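PDB 2WRY: interleukin-1beta from Gallus gallus, which probably acts as a secreted inflammatory cytokine, its mature beta-trefoil domain binding the interleukin-1 receptor as in other members of the IL-1 family. Local coordinates for residues Y77-M82 and T88-E93; T120-S125 and Q148-N153; F108-L113 and W131-S136. All coordinates share one frame; numbering follows the deposited sequence.

Interaction 1: Y77-M82 and T88-E93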
# COMPACT_ATOMS: atom_id res chain seq x y z
N TYR A 77 0.32 -4.10 -8.96
CA TYR A 77 0.39 -2.85 -8.18
C TYR A 77 -0.91 -2.63 -7.41
O TYR A 77 -1.99 -3.02 -7.88
CB TYR A 77 0.68 -1.65 -9.08
CG TYR A 77 2.15 -1.52 -9.41
CD1 TYR A 77 2.99 -0.69 -8.65
CD2 TYR A 77 2.73 -2.25 -10.45
CE1 TYR A 77 4.33 -0.57 -8.93
CE2 TYR A 77 4.08 -2.12 -10.75
CZ TYR A 77 4.88 -1.28 -9.97
OH TYR A 77 6.22 -1.16 -10.19
N MET A 78 -0.80 -2.02 -6.21
CA MET A 78 -2.00 -1.66 -5.43
C MET A 78 -2.69 -0.48 -6.09
O MET A 78 -2.03 0.41 -6.63
CB MET A 78 -1.60 -1.23 -4.01
CG MET A 78 -0.85 -2.31 -3.28
SD MET A 78 -0.85 -1.88 -1.52
CE MET A 78 -2.20 -2.85 -0.95
N SER A 79 -4.00 -0.44 -5.99
CA SER A 79 -4.74 0.76 -6.47
C SER A 79 -5.97 0.99 -5.61
O SER A 79 -6.46 0.07 -4.98
CB SER A 79 -5.15 0.59 -7.95
OG SER A 79 -6.11 -0.44 -8.05
N CYS A 80 -6.47 2.22 -5.59
CA CYS A 80 -7.73 2.51 -4.91
C CYS A 80 -8.77 2.87 -5.94
O CYS A 80 -8.54 3.75 -6.77
CB CYS A 80 -7.54 3.68 -3.97
SG CYS A 80 -6.40 3.26 -2.69
N VAL A 81 -9.92 2.22 -5.86
CA VAL A 81 -10.98 2.45 -6.84
C VAL A 81 -12.32 2.36 -6.16
O VAL A 81 -12.45 1.76 -5.07
CB VAL A 81 -10.94 1.42 -8.00
CG1 VAL A 81 -9.61 1.49 -8.78
CG2 VAL A 81 -11.22 0.00 -7.51
N MET A 82 -13.34 2.95 -6.80
CA MET A 82 -14.70 2.79 -6.30
C MET A 82 -15.22 1.42 -6.70
O MET A 82 -15.11 1.01 -7.88
CB MET A 82 -15.62 3.84 -6.91
CG MET A 82 -16.94 3.91 -6.19
SD MET A 82 -16.76 4.71 -4.60
CE MET A 82 -16.68 6.45 -5.02
N THR A 88 -12.24 1.26 -2.35
CA THR A 88 -11.76 -0.10 -2.17
C THR A 88 -10.31 -0.18 -2.59
O THR A 88 -9.91 0.43 -3.58
CB THR A 88 -12.61 -1.07 -3.04
OG1 THR A 88 -13.98 -0.95 -2.62
CG2 THR A 88 -12.17 -2.50 -2.89
N LEU A 89 -9.52 -0.93 -1.82
CA LEU A 89 -8.16 -1.27 -2.24
C LEU A 89 -8.23 -2.51 -3.12
O LEU A 89 -8.85 -3.54 -2.77
CB LEU A 89 -7.33 -1.58 -0.98
CG LEU A 89 -5.85 -1.86 -1.25
CD1 LEU A 89 -5.14 -0.60 -1.75
CD2 LEU A 89 -5.21 -2.35 0.05
N GLN A 90 -7.58 -2.40 -4.27
CA GLN A 90 -7.45 -3.58 -5.13
C GLN A 90 -6.03 -3.78 -5.60
O GLN A 90 -5.16 -2.93 -5.42
CB GLN A 90 -8.43 -3.53 -6.29
CG GLN A 90 -8.24 -2.46 -7.27
CD GLN A 90 -9.15 -2.64 -8.50
OE1 GLN A 90 -10.24 -3.24 -8.41
NE2 GLN A 90 -8.71 -2.13 -9.63
N LEU A 91 -5.79 -4.97 -6.14
CA LEU A 91 -4.50 -5.28 -6.72
C LEU A 91 -4.76 -5.49 -8.20
O LEU A 91 -5.68 -6.23 -8.58
CB LEU A 91 -3.94 -6.56 -6.12
CG LEU A 91 -3.82 -6.62 -4.60
CD1 LEU A 91 -3.36 -8.02 -4.17
CD2 LEU A 91 -2.83 -5.55 -4.10
N GLU A 92 -3.95 -4.84 -9.01
CA GLU A 92 -4.12 -4.91 -10.46
C GLU A 92 -2.85 -5.39 -11.12
O GLU A 92 -1.76 -5.00 -10.72
CB GLU A 92 -4.45 -3.51 -11.03
CG GLU A 92 -5.73 -2.90 -10.54
CD GLU A 92 -6.10 -1.64 -11.31
OE1 GLU A 92 -6.71 -0.73 -10.70
OE2 GLU A 92 -5.84 -1.58 -12.54
N GLU A 93 -3.01 -6.24 -12.14
CA GLU A 93 -1.90 -6.55 -13.01
C GLU A 93 -1.60 -5.27 -13.75
O GLU A 93 -2.44 -4.74 -14.49
CB GLU A 93 -2.29 -7.66 -14.00
CG GLU A 93 -2.49 -9.01 -13.37
CD GLU A 93 -3.04 -10.03 -14.35
OE1 GLU A 93 -2.34 -10.30 -15.35
OE2 GLU A 93 -4.15 -10.55 -14.13

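Interaction 2: T120-S125 and Q148-N153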
# COMPACT_ATOMS: atom_id res chain seq x y z
N THR A 120 8.20 5.08 11.45
CA THR A 120 6.92 4.48 11.00
C THR A 120 6.40 5.22 9.77
O THR A 120 6.86 6.31 9.44
CB THR A 120 5.84 4.54 12.09
OG1 THR A 120 5.66 5.90 12.52
CG2 THR A 120 6.24 3.67 13.30
N THR A 121 5.42 4.61 9.09
CA THR A 121 4.95 5.14 7.83
C THR A 121 3.44 4.90 7.71
O THR A 121 2.96 3.85 8.16
CB THR A 121 5.65 4.36 6.66
OG1 THR A 121 7.07 4.50 6.77
CG2 THR A 121 5.17 4.82 5.26
N ARG A 122 2.73 5.86 7.11
CA ARG A 122 1.33 5.64 6.68
C ARG A 122 1.31 5.87 5.17
O ARG A 122 2.19 6.54 4.61
CB ARG A 122 0.36 6.57 7.42
CG ARG A 122 0.47 6.46 8.92
CD ARG A 122 -0.75 7.00 9.63
NE ARG A 122 -0.99 8.40 9.35
CZ ARG A 122 -2.10 9.07 9.71
NH1 ARG A 122 -3.06 8.50 10.42
NH2 ARG A 122 -2.23 10.32 9.36
N PHE A 123 0.29 5.29 4.53
CA PHE A 123 0.12 5.46 3.08
C PHE A 123 -1.26 6.00 2.78
O PHE A 123 -2.25 5.30 3.03
CB PHE A 123 0.30 4.11 2.36
CG PHE A 123 1.69 3.58 2.41
CD1 PHE A 123 2.66 4.06 1.56
CD2 PHE A 123 1.99 2.54 3.28
CE1 PHE A 123 3.96 3.55 1.60
CE2 PHE A 123 3.29 2.02 3.35
CZ PHE A 123 4.27 2.51 2.50
N GLU A 124 -1.31 7.22 2.27
CA GLU A 124 -2.59 7.87 1.95
C GLU A 124 -2.85 7.80 0.46
O GLU A 124 -1.97 8.14 -0.33
CB GLU A 124 -2.56 9.34 2.39
CG GLU A 124 -3.91 10.05 2.17
CD GLU A 124 -3.92 11.48 2.67
OE1 GLU A 124 -2.84 11.98 3.11
OE2 GLU A 124 -5.00 12.12 2.61
N SER A 125 -4.05 7.37 0.08
CA SER A 125 -4.41 7.36 -1.35
C SER A 125 -4.41 8.76 -1.96
O SER A 125 -4.99 9.69 -1.40
CB SER A 125 -5.80 6.73 -1.53
OG SER A 125 -6.18 6.81 -2.89
N GLN A 148 -10.72 6.28 8.59
CA GLN A 148 -10.49 6.40 10.04
C GLN A 148 -9.15 5.68 10.41
O GLN A 148 -9.18 4.68 11.11
CB GLN A 148 -11.65 5.77 10.82
CG GLN A 148 -13.03 6.43 10.57
CD GLN A 148 -14.07 5.81 11.47
OE1 GLN A 148 -14.38 4.64 11.36
NE2 GLN A 148 -14.58 6.59 12.39
N PRO A 149 -8.02 6.19 9.90
CA PRO A 149 -6.72 5.47 10.07
C PRO A 149 -6.39 5.26 11.55
O PRO A 149 -6.44 6.18 12.33
CB PRO A 149 -5.71 6.42 9.42
CG PRO A 149 -6.41 7.81 9.42
CD PRO A 149 -7.85 7.45 9.14
N ASP A 150 -6.09 4.01 11.89
CA ASP A 150 -5.62 3.64 13.25
C ASP A 150 -6.74 3.62 14.28
O ASP A 150 -6.46 3.55 15.50
CB ASP A 150 -4.46 4.55 13.70
CG ASP A 150 -3.18 4.30 12.90
OD1 ASP A 150 -2.80 3.13 12.84
OD2 ASP A 150 -2.60 5.27 12.35
N GLN A 151 -8.01 3.68 13.80
CA GLN A 151 -9.18 3.66 14.69
C GLN A 151 -9.91 2.33 14.49
O GLN A 151 -10.69 2.17 13.54
CB GLN A 151 -10.09 4.84 14.41
CG GLN A 151 -11.18 5.01 15.47
CD GLN A 151 -11.97 6.31 15.33
OE1 GLN A 151 -11.64 7.19 14.52
NE2 GLN A 151 -13.02 6.45 16.13
N VAL A 152 -9.61 1.37 15.36
CA VAL A 152 -10.09 -0.02 15.24
C VAL A 152 -9.62 -0.68 13.94
O VAL A 152 -10.30 -1.50 13.30
CB VAL A 152 -11.64 -0.17 15.44
CG1 VAL A 152 -11.99 -1.60 15.81
CG2 VAL A 152 -12.15 0.79 16.50
N ASN A 153 -8.43 -0.26 13.56
CA ASN A 153 -7.63 -0.88 12.48
C ASN A 153 -6.21 -0.38 12.69
O ASN A 153 -5.95 0.46 13.58
CB ASN A 153 -8.14 -0.45 11.09
CG ASN A 153 -8.07 1.05 10.87
OD1 ASN A 153 -6.98 1.61 10.76
ND2 ASN A 153 -9.24 1.70 10.81

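Interaction 3: F108-L113 and W131-S136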
# COMPACT_ATOMS: atom_id res chain seq x y z
N PHE A 108 -3.17 4.52 -8.75
CA PHE A 108 -1.98 3.80 -8.32
C PHE A 108 -1.09 4.57 -7.37
O PHE A 108 -0.15 4.00 -6.84
CB PHE A 108 -1.11 3.46 -9.53
CG PHE A 108 -1.74 2.43 -10.42
CD1 PHE A 108 -1.86 1.10 -10.00
CD2 PHE A 108 -2.19 2.78 -11.69
CE1 PHE A 108 -2.42 0.12 -10.83
CE2 PHE A 108 -2.78 1.81 -12.53
CZ PHE A 108 -2.89 0.49 -12.10
N ILE A 109 -1.37 5.86 -7.16
CA ILE A 109 -0.48 6.71 -6.37
C ILE A 109 -0.96 6.85 -4.92
O ILE A 109 -2.14 7.08 -4.65
CB ILE A 109 -0.30 8.13 -7.02
CG1 ILE A 109 0.38 8.02 -8.39
CG2 ILE A 109 0.50 9.08 -6.12
CD1 ILE A 109 1.78 7.41 -8.33
N PHE A 110 -0.01 6.68 -4.01
CA PHE A 110 -0.20 6.90 -2.57
C PHE A 110 0.84 7.89 -2.12
O PHE A 110 1.93 7.95 -2.68
CB PHE A 110 -0.01 5.60 -1.78
CG PHE A 110 -1.01 4.53 -2.15
CD1 PHE A 110 -0.84 3.75 -3.30
CD2 PHE A 110 -2.14 4.30 -1.35
CE1 PHE A 110 -1.78 2.75 -3.65
CE2 PHE A 110 -3.10 3.32 -1.69
CZ PHE A 110 -2.92 2.54 -2.86
N TYR A 111 0.51 8.69 -1.10
CA TYR A 111 1.55 9.48 -0.44
C TYR A 111 2.11 8.71 0.73
O TYR A 111 1.39 8.27 1.63
CB TYR A 111 1.00 10.82 -0.00
CG TYR A 111 0.64 11.67 -1.20
CD1 TYR A 111 1.64 12.28 -1.97
CD2 TYR A 111 -0.69 11.87 -1.57
CE1 TYR A 111 1.33 13.07 -3.06
CE2 TYR A 111 -1.01 12.67 -2.70
CZ TYR A 111 0.02 13.26 -3.43
OH TYR A 111 -0.23 14.06 -4.54
N ARG A 112 3.42 8.48 0.65
CA ARG A 112 4.14 7.82 1.71
C ARG A 112 4.41 8.88 2.78
O ARG A 112 5.08 9.88 2.51
CB ARG A 112 5.48 7.31 1.19
CG ARG A 112 6.30 6.70 2.30
CD ARG A 112 7.55 5.99 1.80
NE ARG A 112 8.44 5.69 2.93
CZ ARG A 112 9.47 4.85 2.88
NH1 ARG A 112 9.76 4.21 1.74
NH2 ARG A 112 10.22 4.65 3.96
N LEU A 113 3.86 8.66 3.97
CA LEU A 113 3.96 9.66 5.04
C LEU A 113 4.84 9.08 6.13
O LEU A 113 4.39 8.25 6.92
CB LEU A 113 2.56 10.02 5.56
CG LEU A 113 1.55 10.44 4.49
CD1 LEU A 113 0.17 10.52 5.10
CD2 LEU A 113 1.95 11.78 3.95
N TRP A 131 -8.08 8.67 2.76
CA TRP A 131 -8.12 7.21 2.88
C TRP A 131 -6.72 6.63 2.93
O TRP A 131 -5.82 7.04 2.17
CB TRP A 131 -8.92 6.59 1.72
CG TRP A 131 -10.37 6.94 1.86
CD1 TRP A 131 -10.96 8.17 1.64
CD2 TRP A 131 -11.41 6.05 2.26
NE1 TRP A 131 -12.32 8.09 1.90
CE2 TRP A 131 -12.61 6.80 2.28
CE3 TRP A 131 -11.45 4.70 2.62
CZ2 TRP A 131 -13.83 6.23 2.66
CZ3 TRP A 131 -12.63 4.15 3.01
CH2 TRP A 131 -13.83 4.91 3.00
N PHE A 132 -6.54 5.71 3.86
CA PHE A 132 -5.24 5.15 4.19
C PHE A 132 -5.25 3.64 4.15
O PHE A 132 -6.24 3.00 4.51
CB PHE A 132 -4.82 5.58 5.61
CG PHE A 132 -4.61 7.06 5.78
CD1 PHE A 132 -3.33 7.59 5.85
CD2 PHE A 132 -5.70 7.92 5.92
CE1 PHE A 132 -3.14 8.98 6.01
CE2 PHE A 132 -5.50 9.30 6.11
CZ PHE A 132 -4.23 9.81 6.17
N ILE A 133 -4.12 3.07 3.71
CA ILE A 133 -4.01 1.62 3.68
C ILE A 133 -4.02 1.08 5.12
O ILE A 133 -3.29 1.58 5.99
CB ILE A 133 -2.72 1.13 2.98
CG1 ILE A 133 -2.67 1.64 1.53
CG2 ILE A 133 -2.62 -0.41 3.08
CD1 ILE A 133 -1.43 1.22 0.79
N CYS A 134 -4.88 0.10 5.37
CA CYS A 134 -5.01 -0.40 6.74
C CYS A 134 -5.13 -1.91 6.83
O CYS A 134 -5.51 -2.60 5.89
CB CYS A 134 -6.21 0.24 7.45
SG CYS A 134 -7.79 -0.21 6.70
N THR A 135 -4.79 -2.42 8.01
CA THR A 135 -5.02 -3.82 8.32
C THR A 135 -6.02 -3.93 9.46
O THR A 135 -6.25 -2.98 10.22
CB THR A 135 -3.71 -4.54 8.72
OG1 THR A 135 -3.22 -4.00 9.96
CG2 THR A 135 -2.66 -4.38 7.60
N SER A 136 -6.61 -5.11 9.58
CA SER A 136 -7.52 -5.37 10.67
C SER A 136 -6.71 -5.58 11.94
O SER A 136 -5.54 -5.92 11.89
CB SER A 136 -8.27 -6.65 10.33
OG SER A 136 -9.13 -7.02 11.38

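Interaction 1: Y77-M82 and T88-E93
Ser-79 and Glu-92 meet diagonally across two antiparallel strands: Ser-79 OG, held between its own backbone N and carbonyl carbon, gives its proton to Glu-92 OE1 at 2.7 Å, arriving on the anti side of the carboxylate and 26° out of its plane. From the opposite face of that plane Gln-90 NE2 donates to the same oxygen, also at 2.7 Å, with the acceptor lying in the plane of the Gln-90 amide. A salt bridge from Arg-107 reaches OE1 as well, which probably favours the ionised carboxylate and fixes its rotation. The extended Gln-90 chain crosses Val-81 at about a right angle, Val-81 CG2 resting 3.5 Å from Gln-90 CD. Strands 76-83 and 86-93 form a beta hairpin of the beta-trefoil fold, in which Tyr-77/Glu-92, Ser-79/Gln-90 and Val-81/Thr-88 are the hydrogen-bonded pairs. Each pair makes two backbone bonds; the one from Gln-90 N to Ser-79 O is almost straight (2.8 Å, 178°), whereas that from Thr-88 N to Val-81 O is bent to 135°. The other face of the hairpin is apolar and belongs to the non-hydrogen-bonded pairs. Here the Met-78 chain bends at its last torsion, so that CE crosses Leu-89 obliquely at its CD1 and CD2 methyls, while Met-78 CG lies alongside Leu-91 CD2 at 3.9 Å. Cys-80 SG touches Leu-89 CD1 more loosely at 4.2 Å, and Phe-110 of strand 110-115 packs against Met-78, Cys-80 and Leu-89.

Interaction 2: T120-S125 and Q148-N153
Arg-122 sets NH1 of its guanidinium obliquely against the CB-CG edge of Pro-149, with NH1 3.5 Å from Pro-149 CB and 3.6 Å from Pro-149 CG. The bend of its chain at chi3 (-60°) takes NE away from Asp-150, so that CD lies nearest the Asp-150 carboxylate and NH1 reaches on to Pro-149. That carboxylate stands at the guanidinium edge, the two planes only 10° apart, yet the salt bridge is long: Arg-122 NH1 to Asp-150 OD2 measures 3.8 Å, and Arg-122 CD is 3.7 Å from that oxygen. The attraction is therefore probably electrostatic at a distance, without a hydrogen bond to fix it. Asp-150 is held more firmly from its own side, where OD1 accepts from the backbone N of Ala-155. Pro-149 and Asp-150 are the central residues of a type II beta turn, closed by Gln-151 N to Gln-148 O at 3.1 Å. Asn-153 braces the turn from within: its ND2 gives to Gln-148 O at 3.0 Å, from the face of that carbonyl opposite Gln-151 N, and its OD1 accepts from Asp-150 N at 2.8 Å. The contact lies at the surface of the trefoil. Arg-122 projects from strand 120-125, the neighbour of strand 110-115, and also makes a cation-pi contact with Phe-132 of strand 132-134, against which Pro-149 packs, while the turn itself lies in the loop between strands 144-146 and 157-160.

Interaction 3: F108-L113 and W131-S136
In the buried core of the beta-trefoil, strand 110-115 of the large antiparallel sheet meets strand 132-134, which pairs with strand 144-146, through side chains alone: no hydrogen bond joins the two segments. The main contact is a CH-pi interaction, in which Ile-133 sets its CD1 over one face of the Phe-110 ring, 4.1 Å from the centroid and 28° off the ring normal. The methyl sits toward the CD2-CE2 side of the ring, where Ile-133 CG1 also comes within 3.7 Å of Phe-110 CE2. Ile-133 extends beyond CG1 (chi2 179°), carrying CD1 out across the ring, and the two side chains cross at about a right angle. Around this pair the core is filled by Leu-69 of strand 66-71, which touches both, while Met-78 adjoins Ile-133. Replacing Phe-110 with an alanine would probably open a gap beneath Ile-133, leaving its CD1 without the ring face it rests on. A second, smaller contact pairs Leu-113, three residues on, with Phe-132, just before Ile-133; it lies beside strand 120-125, whose Glu-124 touches both. The Phe-132 ring presents its edge to the leucine, with Leu-113 CD1 lying near the ring plane, 3.8 Å from Phe-132 CE1.

From the N terminus, interaction 1 comes first and closes the short hairpin of strands 76-83 and 86-93 before either other contact begins. Interaction 3 opens next at 108-113, and interaction 2 opens at 120-125 before 131-136 completes interaction 3; only 148-153 then closes interaction 2, so these two loops cross. Their centres are about 7 Å apart, and strand 120-125 lies between the partners of interaction 3, with probable hydrogen bonds from Tyr-111 N to Glu-124 O and from Ser-125 N to Trp-131 O. The hairpin leans on both, Cys-80 meeting Phe-110 and Ser-125. Together they tie hairpin, core and surface loop of the trefoil.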